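Local coordinates for protein hydrazine synthase subunit alpha (Candidatus Kuenenia stuttgartiensis, PDB 5C2V) that catalyses the second half-reaction of the hydrazine synthase complex, condensing hydroxylamine made in the gamma subunit with ammonia to give hydrazine, at residues G134-W145 with K155-G164; T430-L438 with V454-I464. One frame throughout, in Å; residues are numbered along the deposited sequence.

Interaction 1: G134-W145 with K155-G164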
loop_
_atom_site.group_PDB
_atom_site.type_symbol
_atom_site.label_atom_id
_atom_site.label_comp_id
_atom_site.label_asym_id
_atom_site.label_seq_id
_atom_site.Cartn_x
_atom_site.Cartn_y
_atom_site.Cartn_z
ATOM N N GLY D 134 -6.013 -43.839 -9.566
ATOM C CA GLY D 134 -5.999 -45.257 -9.861
ATOM C C GLY D 134 -7.196 -45.647 -10.707
ATOM O O GLY D 134 -7.423 -46.827 -10.970
ATOM N N SER D 135 -7.981 -44.651 -11.109
ATOM C CA SER D 135 -9.094 -44.864 -12.026
ATOM C C SER D 135 -8.917 -44.008 -13.272
ATOM O O SER D 135 -9.041 -42.793 -13.217
ATOM C CB SER D 135 -10.426 -44.540 -11.348
ATOM O OG SER D 135 -10.463 -45.039 -10.022
ATOM N N ILE D 136 -8.645 -44.645 -14.400
ATOM C CA ILE D 136 -8.524 -43.929 -15.660
ATOM C C ILE D 136 -9.546 -44.513 -16.618
ATOM O O ILE D 136 -10.440 -43.813 -17.096
ATOM C CB ILE D 136 -7.102 -44.016 -16.243
ATOM C CG1 ILE D 136 -6.112 -43.329 -15.301
ATOM C CG2 ILE D 136 -7.044 -43.370 -17.617
ATOM C CD1 ILE D 136 -6.473 -41.897 -14.965
ATOM N N GLU D 137 -9.400 -45.804 -16.900
ATOM C CA GLU D 137 -10.392 -46.541 -17.667
ATOM C C GLU D 137 -11.377 -47.251 -16.740
ATOM O O GLU D 137 -11.005 -47.716 -15.661
ATOM C CB GLU D 137 -9.712 -47.549 -18.589
ATOM C CG GLU D 137 -8.435 -48.141 -18.022
ATOM C CD GLU D 137 -7.713 -49.029 -19.017
ATOM O OE1 GLU D 137 -7.377 -48.535 -20.113
ATOM O OE2 GLU D 137 -7.477 -50.214 -18.701
ATOM N N GLU D 138 -12.635 -47.314 -17.167
ATOM C CA GLU D 138 -13.706 -47.911 -16.374
ATOM C C GLU D 138 -13.487 -49.399 -16.137
ATOM O O GLU D 138 -13.031 -50.119 -17.026
ATOM C CB GLU D 138 -15.053 -47.696 -17.064
ATOM C CG GLU D 138 -15.256 -46.294 -17.605
ATOM C CD GLU D 138 -16.580 -46.141 -18.321
ATOM O OE1 GLU D 138 -16.655 -45.330 -19.268
ATOM O OE2 GLU D 138 -17.545 -46.834 -17.938
ATOM N N GLY D 139 -13.819 -49.857 -14.936
ATOM C CA GLY D 139 -13.664 -51.257 -14.596
ATOM C C GLY D 139 -13.454 -51.491 -13.115
ATOM O O GLY D 139 -13.875 -50.698 -12.272
ATOM N N GLU D 140 -12.793 -52.599 -12.808
ATOM C CA GLU D 140 -12.406 -52.928 -11.447
ATOM C C GLU D 140 -10.889 -52.990 -11.419
ATOM O O GLU D 140 -10.252 -53.066 -12.470
ATOM C CB GLU D 140 -13.012 -54.256 -10.991
ATOM C CG GLU D 140 -12.598 -55.450 -11.839
ATOM C CD GLU D 140 -13.052 -56.772 -11.248
ATOM O OE1 GLU D 140 -13.574 -56.770 -10.114
ATOM O OE2 GLU D 140 -12.886 -57.813 -11.920
ATOM N N GLY D 141 -10.305 -52.952 -10.229
ATOM C CA GLY D 141 -8.862 -52.912 -10.128
ATOM C C GLY D 141 -8.333 -53.648 -8.919
ATOM O O GLY D 141 -9.037 -53.852 -7.927
ATOM N N ARG D 142 -7.068 -54.037 -9.016
ATOM C CA ARG D 142 -6.462 -54.989 -8.100
ATOM C C ARG D 142 -6.030 -54.371 -6.777
ATOM O O ARG D 142 -5.680 -53.194 -6.709
ATOM C CB ARG D 142 -5.261 -55.650 -8.780
ATOM C CG ARG D 142 -5.593 -56.240 -10.144
ATOM C CD ARG D 142 -4.357 -56.370 -11.019
ATOM N NE ARG D 142 -3.332 -57.212 -10.409
ATOM C CZ ARG D 142 -2.097 -57.340 -10.882
ATOM N NH1 ARG D 142 -1.728 -56.675 -11.968
ATOM N NH2 ARG D 142 -1.228 -58.130 -10.266
ATOM N N ILE D 143 -6.066 -55.184 -5.726
ATOM C CA ILE D 143 -5.539 -54.794 -4.426
ATOM C C ILE D 143 -4.413 -55.743 -4.040
ATOM O O ILE D 143 -4.635 -56.935 -3.827
ATOM C CB ILE D 143 -6.626 -54.804 -3.336
ATOM C CG1 ILE D 143 -7.705 -53.766 -3.650
ATOM C CG2 ILE D 143 -6.011 -54.547 -1.970
ATOM C CD1 ILE D 143 -8.781 -53.662 -2.592
ATOM N N ILE D 144 -3.201 -55.206 -3.960
ATOM C CA ILE D 144 -2.018 -56.013 -3.693
ATOM C C ILE D 144 -1.269 -55.496 -2.474
ATOM O O ILE D 144 -1.098 -54.288 -2.318
ATOM C CB ILE D 144 -1.059 -56.017 -4.904
ATOM C CG1 ILE D 144 -1.792 -56.467 -6.170
ATOM C CG2 ILE D 144 0.153 -56.898 -4.640
ATOM C CD1 ILE D 144 -0.930 -56.428 -7.411
ATOM N N TRP D 145 -0.824 -56.401 -1.604
ATOM C CA TRP D 145 0.069 -55.977 -0.527
ATOM C C TRP D 145 1.027 -57.079 -0.089
ATOM O O TRP D 145 1.013 -58.186 -0.630
ATOM C CB TRP D 145 -0.726 -55.453 0.677
ATOM C CG TRP D 145 -1.494 -56.471 1.472
ATOM C CD1 TRP D 145 -0.980 -57.429 2.300
ATOM C CD2 TRP D 145 -2.919 -56.591 1.561
ATOM N NE1 TRP D 145 -1.996 -58.154 2.874
ATOM C CE2 TRP D 145 -3.196 -57.658 2.438
ATOM C CE3 TRP D 145 -3.987 -55.907 0.972
ATOM C CZ2 TRP D 145 -4.495 -58.054 2.744
ATOM C CZ3 TRP D 145 -5.277 -56.305 1.274
ATOM C CH2 TRP D 145 -5.520 -57.369 2.152
ATOM N N LYS D 155 1.168 -60.102 -2.807
ATOM C CA LYS D 155 0.020 -60.911 -3.193
ATOM C C LYS D 155 -1.229 -60.075 -3.472
ATOM O O LYS D 155 -1.445 -59.021 -2.855
ATOM C CB LYS D 155 -0.281 -61.944 -2.103
ATOM C CG LYS D 155 0.919 -62.796 -1.705
ATOM C CD LYS D 155 0.553 -63.807 -0.630
ATOM C CE LYS D 155 1.782 -64.534 -0.108
ATOM N NZ LYS D 155 1.433 -65.556 0.921
ATOM N N GLU D 156 -2.046 -60.574 -4.399
ATOM C CA GLU D 156 -3.322 -59.962 -4.757
ATOM C C GLU D 156 -4.415 -60.430 -3.808
ATOM O O GLU D 156 -4.683 -61.623 -3.699
ATOM C CB GLU D 156 -3.711 -60.313 -6.192
ATOM C CG GLU D 156 -2.698 -59.926 -7.247
ATOM C CD GLU D 156 -2.791 -60.805 -8.477
ATOM O OE1 GLU D 156 -2.681 -62.042 -8.333
ATOM O OE2 GLU D 156 -2.988 -60.264 -9.586
ATOM N N HIS D 157 -5.007 -59.495 -3.080
ATOM C CA HIS D 157 -6.070 -59.818 -2.136
ATOM C C HIS D 157 -7.499 -59.517 -2.615
ATOM O O HIS D 157 -8.433 -59.488 -1.812
ATOM C CB HIS D 157 -5.758 -59.174 -0.796
ATOM C CG HIS D 157 -4.704 -59.922 -0.041
ATOM N ND1 HIS D 157 -3.384 -59.945 -0.435
ATOM C CD2 HIS D 157 -4.785 -60.744 1.034
ATOM C CE1 HIS D 157 -2.689 -60.709 0.388
ATOM N NE2 HIS D 157 -3.521 -61.205 1.290
ATOM N N GLY D 158 -7.657 -59.279 -3.914
ATOM C CA GLY D 158 -8.966 -59.016 -4.496
ATOM C C GLY D 158 -9.176 -57.614 -5.033
ATOM O O GLY D 158 -8.242 -56.820 -5.082
ATOM N N MET D 159 -10.398 -57.317 -5.468
ATOM C CA MET D 159 -10.617 -56.150 -6.317
ATOM C C MET D 159 -11.415 -55.026 -5.666
ATOM O O MET D 159 -11.917 -55.157 -4.549
ATOM C CB MET D 159 -11.341 -56.580 -7.596
ATOM C CG MET D 159 -10.816 -57.864 -8.214
ATOM S SD MET D 159 -9.143 -57.699 -8.857
ATOM C CE MET D 159 -9.435 -56.625 -10.258
ATOM N N VAL D 160 -11.524 -53.917 -6.393
ATOM C CA VAL D 160 -12.364 -52.795 -5.993
ATOM C C VAL D 160 -12.816 -52.039 -7.241
ATOM O O VAL D 160 -12.047 -51.893 -8.190
ATOM C CB VAL D 160 -11.616 -51.848 -5.019
ATOM C CG1 VAL D 160 -10.253 -51.461 -5.579
ATOM C CG2 VAL D 160 -12.449 -50.614 -4.701
ATOM N N GLU D 161 -14.058 -51.563 -7.248
ATOM C CA GLU D 161 -14.549 -50.751 -8.355
ATOM C C GLU D 161 -13.713 -49.486 -8.488
ATOM O O GLU D 161 -13.479 -48.787 -7.503
ATOM C CB GLU D 161 -16.023 -50.391 -8.156
ATOM C CG GLU D 161 -16.992 -51.253 -8.946
ATOM C CD GLU D 161 -16.960 -50.955 -10.434
ATOM O OE1 GLU D 161 -16.830 -49.767 -10.801
ATOM O OE2 GLU D 161 -17.064 -51.905 -11.236
ATOM N N LYS D 162 -13.266 -49.185 -9.702
ATOM C CA LYS D 162 -12.503 -47.966 -9.905
ATOM C C LYS D 162 -13.466 -46.853 -10.279
ATOM O O LYS D 162 -14.015 -46.823 -11.380
ATOM C CB LYS D 162 -11.438 -48.146 -10.990
ATOM C CG LYS D 162 -10.488 -49.306 -10.753
ATOM C CD LYS D 162 -9.502 -49.436 -11.903
ATOM C CE LYS D 162 -10.222 -49.740 -13.206
ATOM N NZ LYS D 162 -9.385 -49.431 -14.398
ATOM N N THR D 163 -13.649 -45.931 -9.344
ATOM C CA THR D 163 -14.567 -44.818 -9.510
ATOM C C THR D 163 -13.771 -43.534 -9.391
ATOM O O THR D 163 -13.677 -42.751 -10.338
ATOM C CB THR D 163 -15.695 -44.841 -8.461
ATOM O OG1 THR D 163 -15.132 -45.042 -7.159
ATOM C CG2 THR D 163 -16.671 -45.969 -8.755
ATOM N N GLY D 164 -13.195 -43.331 -8.214
ATOM C CA GLY D 164 -12.322 -42.201 -7.986
ATOM C C GLY D 164 -12.343 -41.732 -6.549
ATOM O O GLY D 164 -12.794 -42.437 -5.646
#
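Lys162 NZ is gripped by two oxygens: it donates to Glu137 O at 2.7 Å and forms a salt bridge with Glu22 of the gamma subunit. A lysine suits this place because its long aliphatic chain can pass along the backbone of Gly141 and Glu140; CG runs beside it, and the bend at chi3 (-62°) swings CE to 3.4 Å from Glu140 O and carries NZ on to Glu137 O. Gly141, lacking a side chain, leaves that path clear, and its N and O bond to Val160 in a hydrogen-bonded antiparallel pair.

A beta bulge then shifts the register of the hairpin. Ile143 faces both His157 and Gly158: its O accepts from His157 N at 2.7 Å, while its N makes a weak bond to Gly158 O. Gly158 has backbone angles at which a CB would be pressed against the preceding carbonyl oxygen, so glycine suits the place. Within the bulge, His157 points toward the first strand and lies over one face of Trp145. Their rings form an offset stack, the imidazole and six-membered ring centroids 3.8 Å apart and the planes at 17°, and His157 CB adds a CH-pi contact on Trp145. A weak bond from His157 ND1 to Lys155 O, at the imidazole edge, may help to set the turn of the ring.

On the sheet face of Arg142 and Ile144, Arg142 NH2 meets Glu156 OE2 in a salt bridge of 2.8 Å, weak as a hydrogen bond, with guanidinium and carboxylate planes 74° apart. Glu156 CG lies alongside Ile144 CG1, so this methylene packs on the isoleucine while the carboxylate reaches the arginine.

Ile143 and Val160 cross on the other side, and there helix 196-201 covers the hairpin: Val160 packs on Lys196 and Arg200, and Arg200 also bonds Arg142 O. Strand 154-171 carries the sheet onward to strands 124-131 and 186-191.

Interaction 2: T430-L438 with V454-I464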
loop_
_atom_site.group_PDB
_atom_site.type_symbol
_atom_site.label_atom_id
_atom_site.label_comp_id
_atom_site.label_asym_id
_atom_site.label_seq_id
_atom_site.Cartn_x
_atom_site.Cartn_y
_atom_site.Cartn_z
ATOM N N THR D 430 9.196 -34.174 8.464
ATOM C CA THR D 430 10.418 -33.371 8.451
ATOM C C THR D 430 10.380 -32.169 7.505
ATOM O O THR D 430 9.563 -32.100 6.584
ATOM C CB THR D 430 11.644 -34.229 8.066
ATOM O OG1 THR D 430 11.407 -34.866 6.804
ATOM C CG2 THR D 430 11.916 -35.291 9.122
ATOM N N TRP D 431 11.275 -31.213 7.734
ATOM C CA TRP D 431 11.473 -30.156 6.747
ATOM C C TRP D 431 12.902 -29.627 6.773
ATOM O O TRP D 431 13.578 -29.665 7.805
ATOM C CB TRP D 431 10.468 -29.013 6.948
ATOM C CG TRP D 431 10.652 -28.200 8.193
ATOM C CD1 TRP D 431 10.005 -28.364 9.382
ATOM C CD2 TRP D 431 11.522 -27.072 8.363
ATOM N NE1 TRP D 431 10.425 -27.417 10.285
ATOM C CE2 TRP D 431 11.359 -26.614 9.684
ATOM C CE3 TRP D 431 12.428 -26.412 7.527
ATOM C CZ2 TRP D 431 12.066 -25.526 10.189
ATOM C CZ3 TRP D 431 13.131 -25.332 8.031
ATOM C CH2 TRP D 431 12.946 -24.899 9.348
ATOM N N ILE D 432 13.354 -29.149 5.618
ATOM C CA ILE D 432 14.722 -28.689 5.447
ATOM C C ILE D 432 14.819 -27.469 4.525
ATOM O O ILE D 432 14.208 -27.419 3.448
ATOM C CB ILE D 432 15.618 -29.827 4.896
ATOM C CG1 ILE D 432 17.008 -29.306 4.529
ATOM C CG2 ILE D 432 14.962 -30.498 3.701
ATOM C CD1 ILE D 432 17.951 -30.381 4.036
ATOM N N CYS D 433 15.590 -26.484 4.973
ATOM C CA CYS D 433 15.916 -25.313 4.174
ATOM C C CYS D 433 17.413 -25.303 3.890
ATOM O O CYS D 433 18.228 -25.440 4.805
ATOM C CB CYS D 433 15.498 -24.029 4.892
ATOM S SG CYS D 433 15.774 -22.519 3.937
ATOM N N PHE D 434 17.768 -25.143 2.620
ATOM C CA PHE D 434 19.163 -25.209 2.202
ATOM C C PHE D 434 19.940 -23.960 2.611
ATOM O O PHE D 434 21.089 -24.051 3.037
ATOM C CB PHE D 434 19.246 -25.421 0.691
ATOM C CG PHE D 434 18.532 -26.655 0.218
ATOM C CD1 PHE D 434 18.674 -27.856 0.896
ATOM C CD2 PHE D 434 17.707 -26.613 -0.894
ATOM C CE1 PHE D 434 18.015 -28.993 0.468
ATOM C CE2 PHE D 434 17.042 -27.747 -1.324
ATOM C CZ PHE D 434 17.198 -28.938 -0.643
ATOM N N ASP D 435 19.321 -22.793 2.464
ATOM C CA ASP D 435 19.920 -21.556 2.955
ATOM C C ASP D 435 18.874 -20.688 3.650
ATOM O O ASP D 435 17.927 -20.232 3.020
ATOM C CB ASP D 435 20.577 -20.789 1.807
ATOM C CG ASP D 435 21.461 -19.658 2.292
ATOM O OD1 ASP D 435 21.764 -19.616 3.502
ATOM O OD2 ASP D 435 21.858 -18.816 1.460
ATOM N N THR D 436 19.056 -20.440 4.943
ATOM C CA THR D 436 18.074 -19.670 5.702
ATOM C C THR D 436 18.298 -18.168 5.566
ATOM O O THR D 436 17.428 -17.369 5.913
ATOM C CB THR D 436 18.091 -20.047 7.196
ATOM O OG1 THR D 436 19.445 -20.129 7.657
ATOM C CG2 THR D 436 17.408 -21.387 7.413
ATOM N N THR D 437 19.465 -17.790 5.055
ATOM C CA THR D 437 19.805 -16.383 4.879
ATOM C C THR D 437 19.476 -15.904 3.468
ATOM O O THR D 437 19.678 -14.737 3.134
ATOM C CB THR D 437 21.297 -16.127 5.159
ATOM O OG1 THR D 437 22.083 -16.633 4.073
ATOM C CG2 THR D 437 21.721 -16.805 6.453
ATOM N N LEU D 438 18.964 -16.815 2.646
ATOM C CA LEU D 438 18.660 -16.513 1.253
ATOM C C LEU D 438 17.219 -16.035 1.092
ATOM O O LEU D 438 16.279 -16.781 1.360
ATOM C CB LEU D 438 18.910 -17.745 0.381
ATOM C CG LEU D 438 18.653 -17.606 -1.119
ATOM C CD1 LEU D 438 19.639 -16.635 -1.750
ATOM C CD2 LEU D 438 18.720 -18.965 -1.798
ATOM N N VAL D 454 21.894 -10.434 7.145
ATOM C CA VAL D 454 22.400 -11.671 7.724
ATOM C C VAL D 454 23.147 -12.501 6.687
ATOM O O VAL D 454 22.659 -12.720 5.579
ATOM C CB VAL D 454 21.266 -12.521 8.336
ATOM C CG1 VAL D 454 20.898 -12.001 9.716
ATOM C CG2 VAL D 454 20.053 -12.540 7.419
ATOM N N SER D 455 24.339 -12.953 7.058
ATOM C CA SER D 455 25.123 -13.831 6.205
ATOM C C SER D 455 25.217 -15.204 6.853
ATOM O O SER D 455 24.638 -15.433 7.917
ATOM C CB SER D 455 26.520 -13.256 5.962
ATOM O OG SER D 455 26.453 -12.048 5.226
ATOM N N HIS D 456 25.939 -16.117 6.213
ATOM C CA HIS D 456 26.124 -17.454 6.759
ATOM C C HIS D 456 26.830 -17.390 8.108
ATOM O O HIS D 456 27.889 -16.775 8.237
ATOM C CB HIS D 456 26.914 -18.330 5.785
ATOM C CG HIS D 456 26.169 -18.653 4.526
ATOM N ND1 HIS D 456 26.760 -19.289 3.456
ATOM C CD2 HIS D 456 24.884 -18.431 4.169
ATOM C CE1 HIS D 456 25.869 -19.443 2.492
ATOM N NE2 HIS D 456 24.722 -18.930 2.900
ATOM N N GLY D 457 26.230 -18.020 9.110
ATOM C CA GLY D 457 26.775 -18.012 10.453
ATOM C C GLY D 457 26.069 -17.021 11.359
ATOM O O GLY D 457 26.102 -17.158 12.581
ATOM N N ASP D 458 25.422 -16.024 10.762
ATOM C CA ASP D 458 24.677 -15.036 11.535
ATOM C C ASP D 458 23.387 -15.639 12.073
ATOM O O ASP D 458 22.905 -15.247 13.135
ATOM C CB ASP D 458 24.367 -13.799 10.689
ATOM C CG ASP D 458 25.610 -13.006 10.341
ATOM O OD1 ASP D 458 26.550 -12.979 11.162
ATOM O OD2 ASP D 458 25.646 -12.408 9.245
ATOM N N ILE D 459 22.833 -16.599 11.339
ATOM C CA ILE D 459 21.632 -17.283 11.793
ATOM C C ILE D 459 22.028 -18.543 12.551
ATOM O O ILE D 459 22.492 -19.519 11.962
ATOM C CB ILE D 459 20.708 -17.647 10.617
ATOM C CG1 ILE D 459 20.286 -16.385 9.861
ATOM C CG2 ILE D 459 19.489 -18.411 11.110
ATOM C CD1 ILE D 459 19.546 -15.378 10.717
ATOM N N LYS D 460 21.841 -18.506 13.865
ATOM C CA LYS D 460 22.240 -19.605 14.735
ATOM C C LYS D 460 21.204 -20.720 14.791
ATOM O O LYS D 460 21.548 -21.902 14.768
ATOM C CB LYS D 460 22.519 -19.084 16.143
ATOM C CG LYS D 460 23.651 -18.075 16.208
ATOM C CD LYS D 460 24.901 -18.598 15.525
ATOM C CE LYS D 460 26.073 -17.654 15.726
ATOM N NZ LYS D 460 27.252 -18.056 14.912
ATOM N N ALA D 461 19.934 -20.339 14.868
ATOM C CA ALA D 461 18.862 -21.312 15.030
ATOM C C ALA D 461 17.558 -20.838 14.401
ATOM O O ALA D 461 17.498 -19.775 13.783
ATOM C CB ALA D 461 18.652 -21.619 16.505
ATOM N N VAL D 462 16.518 -21.648 14.563
ATOM C CA VAL D 462 15.183 -21.315 14.095
ATOM C C VAL D 462 14.145 -21.683 15.147
ATOM O O VAL D 462 14.255 -22.720 15.818
ATOM C CB VAL D 462 14.830 -22.028 12.765
ATOM C CG1 VAL D 462 15.654 -21.468 11.617
ATOM C CG2 VAL D 462 15.017 -23.534 12.887
ATOM N N ARG D 463 13.147 -20.817 15.294
ATOM C CA ARG D 463 12.018 -21.076 16.175
ATOM C C ARG D 463 10.832 -21.589 15.370
ATOM O O ARG D 463 10.452 -21.001 14.357
ATOM C CB ARG D 463 11.622 -19.816 16.949
ATOM C CG ARG D 463 10.398 -20.009 17.835
ATOM C CD ARG D 463 9.977 -18.724 18.533
ATOM N NE ARG D 463 10.985 -18.242 19.473
ATOM C CZ ARG D 463 11.737 -17.164 19.274
ATOM N NH1 ARG D 463 11.591 -16.448 18.168
ATOM N NH2 ARG D 463 12.631 -16.800 20.185
ATOM N N ILE D 464 10.254 -22.692 15.829
ATOM C CA ILE D 464 9.108 -23.302 15.172
ATOM C C ILE D 464 7.875 -23.178 16.056
ATOM O O ILE D 464 7.867 -23.638 17.209
ATOM C CB ILE D 464 9.359 -24.781 14.838
ATOM C CG1 ILE D 464 10.753 -24.962 14.235
ATOM C CG2 ILE D 464 8.287 -25.296 13.890
ATOM C CD1 ILE D 464 11.104 -26.400 13.929
#
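His456 and Asp435 make the polar link between the segments. His456 NE2 points its N-H at Asp435 OD2, 3.2 Å away and nearly straight at 172°, though the bond is weak; OD2 lies at the edge of the imidazole, whose plane stands 78° from the carboxylate. Asp435 OD1 also takes bonds from its own segment. Thr437 OG1 donates to it at 3.1 Å, and a weaker bond from Thr437 N closes an Asx turn, so aspartate both shapes this bend and presents an acceptor to the histidine. In the other segment, a type II beta turn spans Ser455 to Asp458, with Gly457 supplying the positive phi, and Asp458 OD2 ties back to Ser455 N.

The strands at the far end of the contact belong to two different sheets, 428-433 in a three-stranded mixed one and 461-467 in an antiparallel one, and their side chains meet between them in the heme-binding part of the protein. Trp431 and Ile432 line the pocket of a heme c covalently held by Cys556 and Cys559.

Apolar contacts fill the rest. Ile464 CD1 reaches the edge of the Trp431 indole, 3.8 Å from NE1, which is hydrogen-bonded to Gln521; Val462 CG2 approaches CH2 obliquely. At chi1 74° Thr437 sets OG1 between the backbone N and the carbonyl carbon, within reach of Asp435, which leaves CG2 3.7 Å from Ile459 CG1. Ile459 CG2 packs near Thr436 OG1, itself bonded to Gly515 O.

In the fold
Both segments of interaction 1 precede those of interaction 2 in the sequence. Their centres are 45 Å apart, their nearest atoms about 25 Å, and they share no sheet. The hairpin of 134-145 with 155-164 is part of the antiparallel sheet running through strands 124-131 and 186-191, consistent with an extended blade of the N-terminal six-bladed beta-propeller, and it meets the gamma subunit. Interaction 2 joins two other sheets beside the pentacoordinated heme of the middle domain, the likely site of the second half-reaction. Interaction 1 thus takes part in the interface with the gamma subunit, while interaction 2 backs the heme pocket through Trp431.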